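Epidermin leader peptide processing serine protease EpiP (Staphylococcus aureus subsp. aureus, PDB 3QFH) is a subtilisin-like serine protease that probably removes the leader peptide from the precursor of the lantibiotic epidermin. Local coordinates at residues Tyr46-Gln55 / Glu212-Val221; Val235-Asn244 / Arg295-Val306. All coordinates share one frame; numbering follows the deposited sequence.

Contact 1: Tyr46-Gln55 / Glu212-Val221; sequences YNIPELHVAQ and ELLWVSKAIV. With SO4 (sulfate ion), chain L.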
loop_
_atom_site.group_PDB
_atom_site.type_symbol
_atom_site.label_atom_id
_atom_site.label_comp_id
_atom_site.label_asym_id
_atom_site.label_seq_id
_atom_site.Cartn_x
_atom_site.Cartn_y
_atom_site.Cartn_z
ATOM N N TYR A 46 17.247 -1.660 13.685
ATOM C CA TYR A 46 16.733 -1.436 12.327
ATOM C C TYR A 46 17.382 -0.153 11.835
ATOM O O TYR A 46 17.658 0.745 12.626
ATOM C CB TYR A 46 15.216 -1.308 12.309
ATOM C CG TYR A 46 14.593 -1.795 11.017
ATOM C CD1 TYR A 46 14.508 -3.164 10.751
ATOM C CD2 TYR A 46 14.060 -0.910 10.079
ATOM C CE1 TYR A 46 13.938 -3.640 9.588
ATOM C CE2 TYR A 46 13.470 -1.391 8.889
ATOM C CZ TYR A 46 13.412 -2.753 8.657
ATOM O OH TYR A 46 12.839 -3.262 7.506
ATOM N N ASN A 47 17.633 -0.059 10.543
ATOM C CA ASN A 47 18.302 1.116 10.016
ATOM C C ASN A 47 18.001 1.280 8.549
ATOM O O ASN A 47 17.939 0.299 7.833
ATOM C CB ASN A 47 19.814 1.003 10.242
ATOM C CG ASN A 47 20.569 2.295 9.902
ATOM O OD1 ASN A 47 20.021 3.398 9.951
ATOM N ND2 ASN A 47 21.840 2.151 9.574
ATOM N N ILE A 48 17.764 2.531 8.137
ATOM C CA ILE A 48 17.494 2.893 6.756
ATOM C C ILE A 48 18.451 4.058 6.411
ATOM O O ILE A 48 18.085 5.226 6.560
ATOM C CB ILE A 48 16.037 3.375 6.554
ATOM C CG1 ILE A 48 15.034 2.458 7.269
ATOM C CG2 ILE A 48 15.731 3.466 5.060
ATOM C CD1 ILE A 48 13.570 2.868 7.094
ATOM N N PRO A 49 19.683 3.742 5.991
ATOM C CA PRO A 49 20.693 4.782 5.709
ATOM C C PRO A 49 20.208 5.898 4.774
ATOM O O PRO A 49 20.451 7.064 5.051
ATOM C CB PRO A 49 21.852 3.992 5.079
ATOM C CG PRO A 49 21.725 2.637 5.662
ATOM C CD PRO A 49 20.234 2.387 5.819
ATOM N N GLU A 50 19.486 5.535 3.719
ATOM C CA GLU A 50 18.977 6.507 2.736
ATOM C C GLU A 50 18.038 7.555 3.331
ATOM O O GLU A 50 17.870 8.614 2.760
ATOM C CB GLU A 50 18.220 5.799 1.595
ATOM C CG GLU A 50 19.029 4.828 0.742
ATOM C CD GLU A 50 19.127 3.411 1.305
ATOM O OE1 GLU A 50 18.767 3.178 2.488
ATOM O OE2 GLU A 50 19.564 2.523 0.526
ATOM N N LEU A 51 17.389 7.243 4.443
ATOM C CA LEU A 51 16.451 8.187 5.062
ATOM C C LEU A 51 16.977 8.761 6.374
ATOM O O LEU A 51 16.300 9.556 7.026
ATOM C CB LEU A 51 15.147 7.478 5.359
ATOM C CG LEU A 51 14.502 6.734 4.190
ATOM C CD1 LEU A 51 13.144 6.205 4.609
ATOM C CD2 LEU A 51 14.383 7.617 2.969
ATOM N N HIS A 52 18.159 8.320 6.785
ATOM C CA HIS A 52 18.737 8.755 8.052
ATOM C C HIS A 52 17.839 8.438 9.256
ATOM O O HIS A 52 17.671 9.273 10.167
ATOM C CB HIS A 52 19.107 10.246 8.006
ATOM C CG HIS A 52 20.198 10.559 7.032
ATOM N ND1 HIS A 52 20.042 11.445 5.994
ATOM C CD2 HIS A 52 21.455 10.071 6.925
ATOM C CE1 HIS A 52 21.168 11.517 5.305
ATOM N NE2 HIS A 52 22.043 10.695 5.854
ATOM N N VAL A 53 17.266 7.231 9.274
ATOM C CA VAL A 53 16.435 6.802 10.404
ATOM C C VAL A 53 16.845 5.410 10.887
ATOM O O VAL A 53 17.235 4.539 10.103
ATOM C CB VAL A 53 14.910 6.858 10.110
ATOM C CG1 VAL A 53 14.468 8.292 9.834
ATOM C CG2 VAL A 53 14.517 5.948 8.954
ATOM N N ALA A 54 16.795 5.227 12.201
ATOM C CA ALA A 54 17.151 3.960 12.809
ATOM C C ALA A 54 16.251 3.694 13.987
ATOM O O ALA A 54 15.605 4.602 14.514
ATOM C CB ALA A 54 18.592 3.964 13.274
ATOM N N GLN A 55 16.181 2.434 14.372
ATOM C CA GLN A 55 15.428 2.066 15.545
ATOM C C GLN A 55 16.481 1.551 16.494
ATOM O O GLN A 55 17.342 0.758 16.113
ATOM C CB GLN A 55 14.381 1.009 15.246
ATOM C CG GLN A 55 13.354 0.887 16.334
ATOM C CD GLN A 55 12.285 -0.138 16.000
ATOM O OE1 GLN A 55 12.573 -1.169 15.380
ATOM N NE2 GLN A 55 11.049 0.119 16.443
ATOM N N GLU A 212 5.891 -2.437 11.447
ATOM C CA GLU A 212 6.445 -1.181 11.949
ATOM C C GLU A 212 6.452 -0.254 10.746
ATOM O O GLU A 212 6.765 -0.701 9.634
ATOM C CB GLU A 212 7.892 -1.358 12.424
ATOM C CG GLU A 212 8.120 -2.164 13.712
ATOM C CD GLU A 212 7.958 -1.350 14.999
ATOM O OE1 GLU A 212 7.162 -0.394 15.029
ATOM O OE2 GLU A 212 8.624 -1.686 15.999
ATOM N N LEU A 213 6.119 1.025 10.941
ATOM C CA LEU A 213 6.142 1.966 9.822
ATOM C C LEU A 213 7.557 2.102 9.260
ATOM O O LEU A 213 7.731 2.378 8.081
ATOM C CB LEU A 213 5.553 3.338 10.194
ATOM C CG LEU A 213 4.030 3.381 10.386
ATOM C CD1 LEU A 213 3.580 4.785 10.788
ATOM C CD2 LEU A 213 3.294 2.951 9.140
ATOM N N LEU A 214 8.565 1.891 10.101
ATOM C CA LEU A 214 9.930 1.917 9.635
ATOM C C LEU A 214 10.222 0.782 8.649
ATOM O O LEU A 214 11.039 0.958 7.759
ATOM C CB LEU A 214 10.917 1.864 10.788
ATOM C CG LEU A 214 10.950 3.123 11.667
ATOM C CD1 LEU A 214 11.924 2.910 12.832
ATOM C CD2 LEU A 214 11.331 4.341 10.874
ATOM N N TRP A 215 9.579 -0.375 8.811
ATOM C CA TRP A 215 9.813 -1.493 7.877
ATOM C C TRP A 215 9.188 -1.144 6.543
ATOM O O TRP A 215 9.772 -1.394 5.473
ATOM C CB TRP A 215 9.234 -2.836 8.365
ATOM C CG TRP A 215 9.583 -3.272 9.772
ATOM C CD1 TRP A 215 10.594 -2.810 10.554
ATOM C CD2 TRP A 215 8.992 -4.364 10.491
ATOM N NE1 TRP A 215 10.619 -3.483 11.751
ATOM C CE2 TRP A 215 9.657 -4.456 11.734
ATOM C CE3 TRP A 215 7.957 -5.252 10.213
ATOM C CZ2 TRP A 215 9.307 -5.395 12.708
ATOM C CZ3 TRP A 215 7.601 -6.190 11.180
ATOM C CH2 TRP A 215 8.286 -6.259 12.413
ATOM N N VAL A 216 8.008 -0.535 6.608
ATOM C CA VAL A 216 7.303 -0.095 5.411
ATOM C C VAL A 216 8.146 0.917 4.635
ATOM O O VAL A 216 8.256 0.821 3.411
ATOM C CB VAL A 216 5.950 0.539 5.736
ATOM C CG1 VAL A 216 5.286 1.081 4.446
ATOM C CG2 VAL A 216 5.011 -0.490 6.445
ATOM N N SER A 217 8.751 1.865 5.363
ATOM C CA SER A 217 9.587 2.883 4.766
ATOM C C SER A 217 10.784 2.257 4.087
ATOM O O SER A 217 11.116 2.620 2.972
ATOM C CB SER A 217 10.024 3.908 5.804
ATOM O OG SER A 217 8.885 4.566 6.339
ATOM N N LYS A 218 11.416 1.286 4.737
ATOM C CA LYS A 218 12.566 0.631 4.129
ATOM C C LYS A 218 12.131 -0.169 2.892
ATOM O O LYS A 218 12.862 -0.246 1.916
ATOM C CB LYS A 218 13.285 -0.243 5.136
ATOM C CG LYS A 218 14.636 -0.727 4.660
ATOM C CD LYS A 218 15.335 -1.537 5.733
ATOM C CE LYS A 218 16.732 -1.939 5.308
ATOM N NZ LYS A 218 17.401 -2.683 6.396
ATOM N N ALA A 219 10.937 -0.753 2.939
ATOM C CA ALA A 219 10.403 -1.501 1.802
ATOM C C ALA A 219 10.168 -0.578 0.599
ATOM O O ALA A 219 10.416 -0.968 -0.551
ATOM C CB ALA A 219 9.101 -2.274 2.195
ATOM N N ILE A 220 9.713 0.649 0.859
ATOM C CA ILE A 220 9.495 1.611 -0.215
ATOM C C ILE A 220 10.832 1.969 -0.860
ATOM O O ILE A 220 10.952 2.008 -2.078
ATOM C CB ILE A 220 8.803 2.872 0.292
ATOM C CG1 ILE A 220 7.387 2.516 0.755
ATOM C CG2 ILE A 220 8.754 3.951 -0.813
ATOM C CD1 ILE A 220 6.663 3.652 1.349
ATOM N N VAL A 221 11.834 2.227 -0.037
ATOM C CA VAL A 221 13.179 2.516 -0.540
ATOM C C VAL A 221 13.750 1.319 -1.323
ATOM O O VAL A 221 14.369 1.484 -2.391
ATOM C CB VAL A 221 14.130 2.903 0.628
ATOM C CG1 VAL A 221 15.568 2.941 0.167
ATOM C CG2 VAL A 221 13.720 4.273 1.227
HETATM S S SO4 L . 25.230 10.956 4.390
HETATM O O1 SO4 L . 26.667 11.135 4.575
HETATM O O2 SO4 L . 24.666 12.184 3.840
HETATM O O3 SO4 L . 24.976 9.845 3.476
HETATM O O4 SO4 L . 24.618 10.663 5.679
HETATM O O HOH W 1 17.461 -2.548 9.300
HETATM O O HOH W 2 12.000 -3.437 14.354
#
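Tyr46 and Ile48 on strand 46-48 lie over Leu214 and Lys218, the strand axis passing 8.9 Å from that of helix 213-221 at a crossing angle of 38°. The Tyr46 ring is held between two helix side chains. Trp215 brings its CD1 over one face, 3.4 Å from Tyr46 CZ, the two rings obliquely inclined. On the opposite side, Lys218 NZ sits 4.8 Å from the ring centroid, a cation-pi contact. The lysine chain is fully extended, CG anti to the backbone N (chi1 -168°), which also brings NZ to a weak hydrogen bond with Asn47 O and to a water that accepts from Asn47 N. Ile48 CD1 packs against the base of the same lysine, 3.7 Å from Lys218 CB; further along the helix, Leu51 CD2 and Val221 CG2 meet tip to tip at 3.8 Å. Gln55 points its NE2 at Glu212 OE2 (3.1 Å, N-H...O 173°); the acceptor lies in the amide plane, but the donor comes from above the carboxylate. Gln55 OE1 accepts from a water bound by Trp215 NE1, holding both ends of the amide. Glu212 also forms a salt bridge with Arg158, and Tyr46 OH is hydrogen-bonded to Leu151 O. The hairpin, turning through a G1 beta bulge, belongs to the propeptide-like region; strand 20-27 flanks it, and helix 254-269 packs beside helix 213-225 beneath it.

Contact 2: Val235-Asn244 / Arg295-Val306; sequences VGSYIILDKN and REYQGNGEVKDV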
loop_
_atom_site.group_PDB
_atom_site.type_symbol
_atom_site.label_atom_id
_atom_site.label_comp_id
_atom_site.label_asym_id
_atom_site.label_seq_id
_atom_site.Cartn_x
_atom_site.Cartn_y
_atom_site.Cartn_z
ATOM N N VAL A 235 -1.371 -0.900 3.158
ATOM C CA VAL A 235 -1.390 -0.632 4.608
ATOM C C VAL A 235 -1.553 0.843 4.937
ATOM O O VAL A 235 -0.908 1.719 4.349
ATOM C CB VAL A 235 -0.104 -1.131 5.353
ATOM C CG1 VAL A 235 1.135 -0.366 4.895
ATOM C CG2 VAL A 235 -0.263 -0.979 6.863
ATOM N N GLY A 236 -2.423 1.103 5.897
ATOM C CA GLY A 236 -2.668 2.436 6.367
ATOM C C GLY A 236 -2.399 2.451 7.851
ATOM O O GLY A 236 -2.174 1.406 8.466
ATOM N N SER A 237 -2.397 3.638 8.424
ATOM C CA SER A 237 -2.223 3.779 9.846
ATOM C C SER A 237 -2.565 5.200 10.201
ATOM O O SER A 237 -2.369 6.120 9.402
ATOM C CB SER A 237 -0.781 3.503 10.263
ATOM O OG SER A 237 0.048 4.565 9.844
ATOM N N TYR A 238 -3.090 5.383 11.396
ATOM C CA TYR A 238 -3.396 6.698 11.867
ATOM C C TYR A 238 -2.229 7.049 12.752
ATOM O O TYR A 238 -1.942 6.350 13.730
ATOM C CB TYR A 238 -4.724 6.726 12.592
ATOM C CG TYR A 238 -5.857 6.413 11.664
ATOM C CD1 TYR A 238 -6.414 7.403 10.872
ATOM C CD2 TYR A 238 -6.354 5.122 11.551
ATOM C CE1 TYR A 238 -7.444 7.129 10.003
ATOM C CE2 TYR A 238 -7.398 4.839 10.681
ATOM C CZ TYR A 238 -7.936 5.855 9.907
ATOM O OH TYR A 238 -8.966 5.598 9.033
ATOM N N ILE A 239 -1.549 8.126 12.387
ATOM C CA ILE A 239 -0.349 8.536 13.068
ATOM C C ILE A 239 -0.566 9.865 13.780
ATOM O O ILE A 239 -1.291 10.731 13.289
ATOM C CB ILE A 239 0.808 8.623 12.036
ATOM C CG1 ILE A 239 2.166 8.678 12.720
ATOM C CG2 ILE A 239 0.599 9.793 11.064
ATOM C CD1 ILE A 239 3.308 8.551 11.753
ATOM N N ILE A 240 0.042 9.997 14.958
ATOM C CA ILE A 240 -0.022 11.220 15.738
ATOM C C ILE A 240 1.247 12.030 15.491
ATOM O O ILE A 240 2.356 11.495 15.562
ATOM C CB ILE A 240 -0.140 10.922 17.267
ATOM C CG1 ILE A 240 -1.385 10.080 17.562
ATOM C CG2 ILE A 240 -0.183 12.214 18.053
ATOM C CD1 ILE A 240 -1.488 9.602 18.993
ATOM N N LEU A 241 1.081 13.305 15.163
ATOM C CA LEU A 241 2.218 14.203 14.984
ATOM C C LEU A 241 1.820 15.549 15.538
ATOM O O LEU A 241 0.652 15.945 15.455
ATOM C CB LEU A 241 2.669 14.333 13.533
ATOM C CG LEU A 241 1.756 15.038 12.540
ATOM C CD1 LEU A 241 2.522 15.369 11.266
ATOM C CD2 LEU A 241 0.532 14.177 12.257
ATOM N N ASP A 242 2.800 16.256 16.085
ATOM C CA ASP A 242 2.556 17.521 16.740
ATOM C C ASP A 242 3.529 18.606 16.280
ATOM O O ASP A 242 4.605 18.771 16.855
ATOM C CB ASP A 242 2.681 17.295 18.239
ATOM C CG ASP A 242 2.227 18.475 19.043
ATOM O OD1 ASP A 242 2.301 18.384 20.283
ATOM O OD2 ASP A 242 1.796 19.486 18.445
ATOM N N LYS A 243 3.120 19.380 15.277
ATOM C CA LYS A 243 3.972 20.441 14.707
ATOM C C LYS A 243 4.304 21.603 15.653
ATOM O O LYS A 243 5.188 22.399 15.360
ATOM C CB LYS A 243 3.364 20.964 13.401
ATOM C CG LYS A 243 3.271 19.879 12.331
ATOM C CD LYS A 243 2.896 20.413 10.954
ATOM C CE LYS A 243 2.861 19.274 9.935
ATOM N NZ LYS A 243 2.606 19.739 8.542
ATOM N N ASN A 244 3.613 21.685 16.788
ATOM C CA ASN A 244 3.864 22.741 17.780
ATOM C C ASN A 244 5.044 22.432 18.705
ATOM O O ASN A 244 5.504 23.303 19.446
ATOM C CB ASN A 244 2.609 22.969 18.623
ATOM C CG ASN A 244 1.404 23.352 17.778
ATOM O OD1 ASN A 244 1.515 24.152 16.846
ATOM N ND2 ASN A 244 0.244 22.778 18.101
ATOM N N ARG A 295 -7.406 7.087 17.282
ATOM C CA ARG A 295 -6.311 6.782 18.204
ATOM C C ARG A 295 -6.692 7.133 19.641
ATOM O O ARG A 295 -5.834 7.106 20.528
ATOM C CB ARG A 295 -5.038 7.558 17.823
ATOM C CG ARG A 295 -4.401 7.132 16.532
ATOM C CD ARG A 295 -3.823 5.708 16.588
ATOM N NE ARG A 295 -2.753 5.554 17.576
ATOM C CZ ARG A 295 -1.488 5.947 17.404
ATOM N NH1 ARG A 295 -0.592 5.742 18.363
ATOM N NH2 ARG A 295 -1.107 6.549 16.287
ATOM N N GLU A 296 -7.966 7.456 19.869
ATOM C CA GLU A 296 -8.443 7.858 21.194
ATOM C C GLU A 296 -7.458 8.888 21.750
ATOM O O GLU A 296 -6.988 8.777 22.881
ATOM C CB GLU A 296 -8.545 6.642 22.125
ATOM C CG GLU A 296 -9.364 5.476 21.548
ATOM C CD GLU A 296 -9.457 4.290 22.499
ATOM O OE1 GLU A 296 -8.917 4.377 23.621
ATOM O OE2 GLU A 296 -10.076 3.270 22.122
ATOM N N TYR A 297 -7.163 9.891 20.933
ATOM C CA TYR A 297 -6.168 10.897 21.261
ATOM C C TYR A 297 -6.769 12.214 21.747
ATOM O O TYR A 297 -7.623 12.791 21.071
ATOM C CB TYR A 297 -5.322 11.129 20.014
ATOM C CG TYR A 297 -4.258 12.177 20.145
ATOM C CD1 TYR A 297 -3.045 11.890 20.763
ATOM C CD2 TYR A 297 -4.444 13.450 19.613
ATOM C CE1 TYR A 297 -2.054 12.849 20.870
ATOM C CE2 TYR A 297 -3.461 14.410 19.712
ATOM C CZ TYR A 297 -2.266 14.106 20.339
ATOM O OH TYR A 297 -1.282 15.059 20.439
ATOM N N GLN A 298 -6.308 12.682 22.912
ATOM C CA GLN A 298 -6.786 13.947 23.507
ATOM C C GLN A 298 -5.695 15.030 23.641
ATOM O O GLN A 298 -5.865 15.982 24.400
ATOM C CB GLN A 298 -7.437 13.714 24.891
ATOM C CG GLN A 298 -8.727 12.870 24.901
ATOM C CD GLN A 298 -8.478 11.368 24.939
ATOM O OE1 GLN A 298 -7.593 10.887 25.655
ATOM N NE2 GLN A 298 -9.291 10.615 24.198
ATOM N N GLY A 299 -4.589 14.898 22.909
ATOM C CA GLY A 299 -3.510 15.899 22.954
ATOM C C GLY A 299 -3.831 17.119 22.100
ATOM O O GLY A 299 -4.994 17.341 21.761
ATOM N N ASN A 300 -2.803 17.896 21.740
ATOM C CA ASN A 300 -2.973 19.125 20.928
ATOM C C ASN A 300 -1.858 19.451 19.908
ATOM O O ASN A 300 -1.194 20.477 20.057
ATOM C CB ASN A 300 -3.123 20.337 21.868
ATOM C CG ASN A 300 -4.518 20.468 22.448
ATOM O OD1 ASN A 300 -5.498 20.604 21.712
ATOM N ND2 ASN A 300 -4.608 20.481 23.771
ATOM N N GLY A 301 -1.626 18.621 18.887
ATOM C CA GLY A 301 -2.330 17.369 18.661
ATOM C C GLY A 301 -3.025 17.216 17.313
ATOM O O GLY A 301 -4.028 17.869 17.060
ATOM N N GLU A 302 -2.489 16.363 16.442
ATOM C CA GLU A 302 -3.150 16.042 15.158
ATOM C C GLU A 302 -2.907 14.604 14.723
ATOM O O GLU A 302 -1.801 14.085 14.850
ATOM C CB GLU A 302 -2.750 16.984 14.014
ATOM C CG GLU A 302 -3.441 18.352 14.035
ATOM C CD GLU A 302 -3.470 19.035 12.655
ATOM O OE1 GLU A 302 -3.217 18.358 11.624
ATOM O OE2 GLU A 302 -3.780 20.248 12.601
ATOM N N VAL A 303 -3.959 13.971 14.213
ATOM C CA VAL A 303 -3.887 12.610 13.719
ATOM C C VAL A 303 -4.035 12.615 12.195
ATOM O O VAL A 303 -4.869 13.337 11.660
ATOM C CB VAL A 303 -4.983 11.742 14.342
ATOM C CG1 VAL A 303 -4.987 10.366 13.725
ATOM C CG2 VAL A 303 -4.784 11.653 15.849
ATOM N N LYS A 304 -3.228 11.822 11.503
ATOM C CA LYS A 304 -3.299 11.749 10.039
ATOM C C LYS A 304 -3.370 10.318 9.535
ATOM O O LYS A 304 -2.790 9.410 10.132
ATOM C CB LYS A 304 -2.099 12.437 9.394
ATOM C CG LYS A 304 -2.026 13.934 9.631
ATOM C CD LYS A 304 -1.139 14.631 8.602
ATOM C CE LYS A 304 -1.781 14.625 7.207
ATOM N NZ LYS A 304 -0.934 15.259 6.159
ATOM N N ASP A 305 -4.097 10.128 8.437
ATOM C CA ASP A 305 -4.223 8.829 7.795
ATOM C C ASP A 305 -3.036 8.750 6.831
ATOM O O ASP A 305 -2.999 9.489 5.861
ATOM C CB ASP A 305 -5.568 8.760 7.058
ATOM C CG ASP A 305 -5.837 7.408 6.412
ATOM O OD1 ASP A 305 -5.084 6.449 6.663
ATOM O OD2 ASP A 305 -6.829 7.308 5.647
ATOM N N VAL A 306 -2.060 7.882 7.110
ATOM C CA VAL A 306 -0.856 7.799 6.282
ATOM C C VAL A 306 -0.574 6.378 5.775
ATOM O O VAL A 306 -0.899 5.394 6.428
ATOM C CB VAL A 306 0.380 8.345 7.030
ATOM C CG1 VAL A 306 0.059 9.693 7.655
ATOM C CG2 VAL A 306 0.868 7.382 8.079
#
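Ile239 and Lys304 form the central hydrogen-bonded pair of a two-stranded antiparallel ribbon, with Ile239 N to Lys304 O and Lys304 N to Ile239 O both at 2.9 Å. Next to them are the non-hydrogen-bonded pairs Tyr238-Asp305 and Ile240-Val303. On the face that carries Tyr238 and Ile240, the loop before strand 302-306 folds back over the ribbon. Ile240 fills the angle between two flat groups: its CD1 lies 3.9 Å above the centre of the Arg295 guanidinium plane and 3.3 Å from Tyr297 CD1, while its CG2 stands over a face of the tyrosine ring. Bends at chi2 and chi3 turn the arginine back onto strand 237-241, where NH2 donates to Tyr238 O (2.7 Å, N-H...O 138°), tilted from the carbonyl plane. The Tyr238 ring has Asp305 OD1 over one face. On the other face of the ribbon, Ile239 CG2 presses on Val306 CG1 at 3.5 Å, and Leu241 CD2 lies 3.7 Å from Lys304 CG. A second shell fixes the polar ends: Glu253 forms a salt bridge with Arg295, Tyr238 OH is hydrogen-bonded to Asp281 OD2, and Tyr335 OH to Asp305 OD2. Asp242 OD2 accepts from Asn244 N, an Asx turn. The ribbon stands apart from the seven-stranded parallel sheet but follows its strand 230-233; Val235 lies near the probable Ser383-His177-Asp130 triad, and as in subtilisins this segment probably borders the substrate cleft.

Both segments of contact 1 precede those of contact 2 in the sequence, and the two centres lie 20 Å apart. Helix 213-225 joins them: while residues such as Leu214 and Lys218 carry the hairpin of 46-55, Leu213 turns another side to the ribbon, its CD1 lying 3.7 Å from Ser237 OG and 3.9 Å from Ile239 CD1, and Val216 packs on Val235. Helix 254-269 is a second shared neighbour, touching Leu51 and Leu214 in contact 1 and Ile239 and Val306 in contact 2. Contact 1 thus joins the propeptide-like region to the subtilase domain, whereas contact 2 is internal to that domain. The helix faced by the propeptide-like hairpin therefore also packs on the ribbon beside the probable active site.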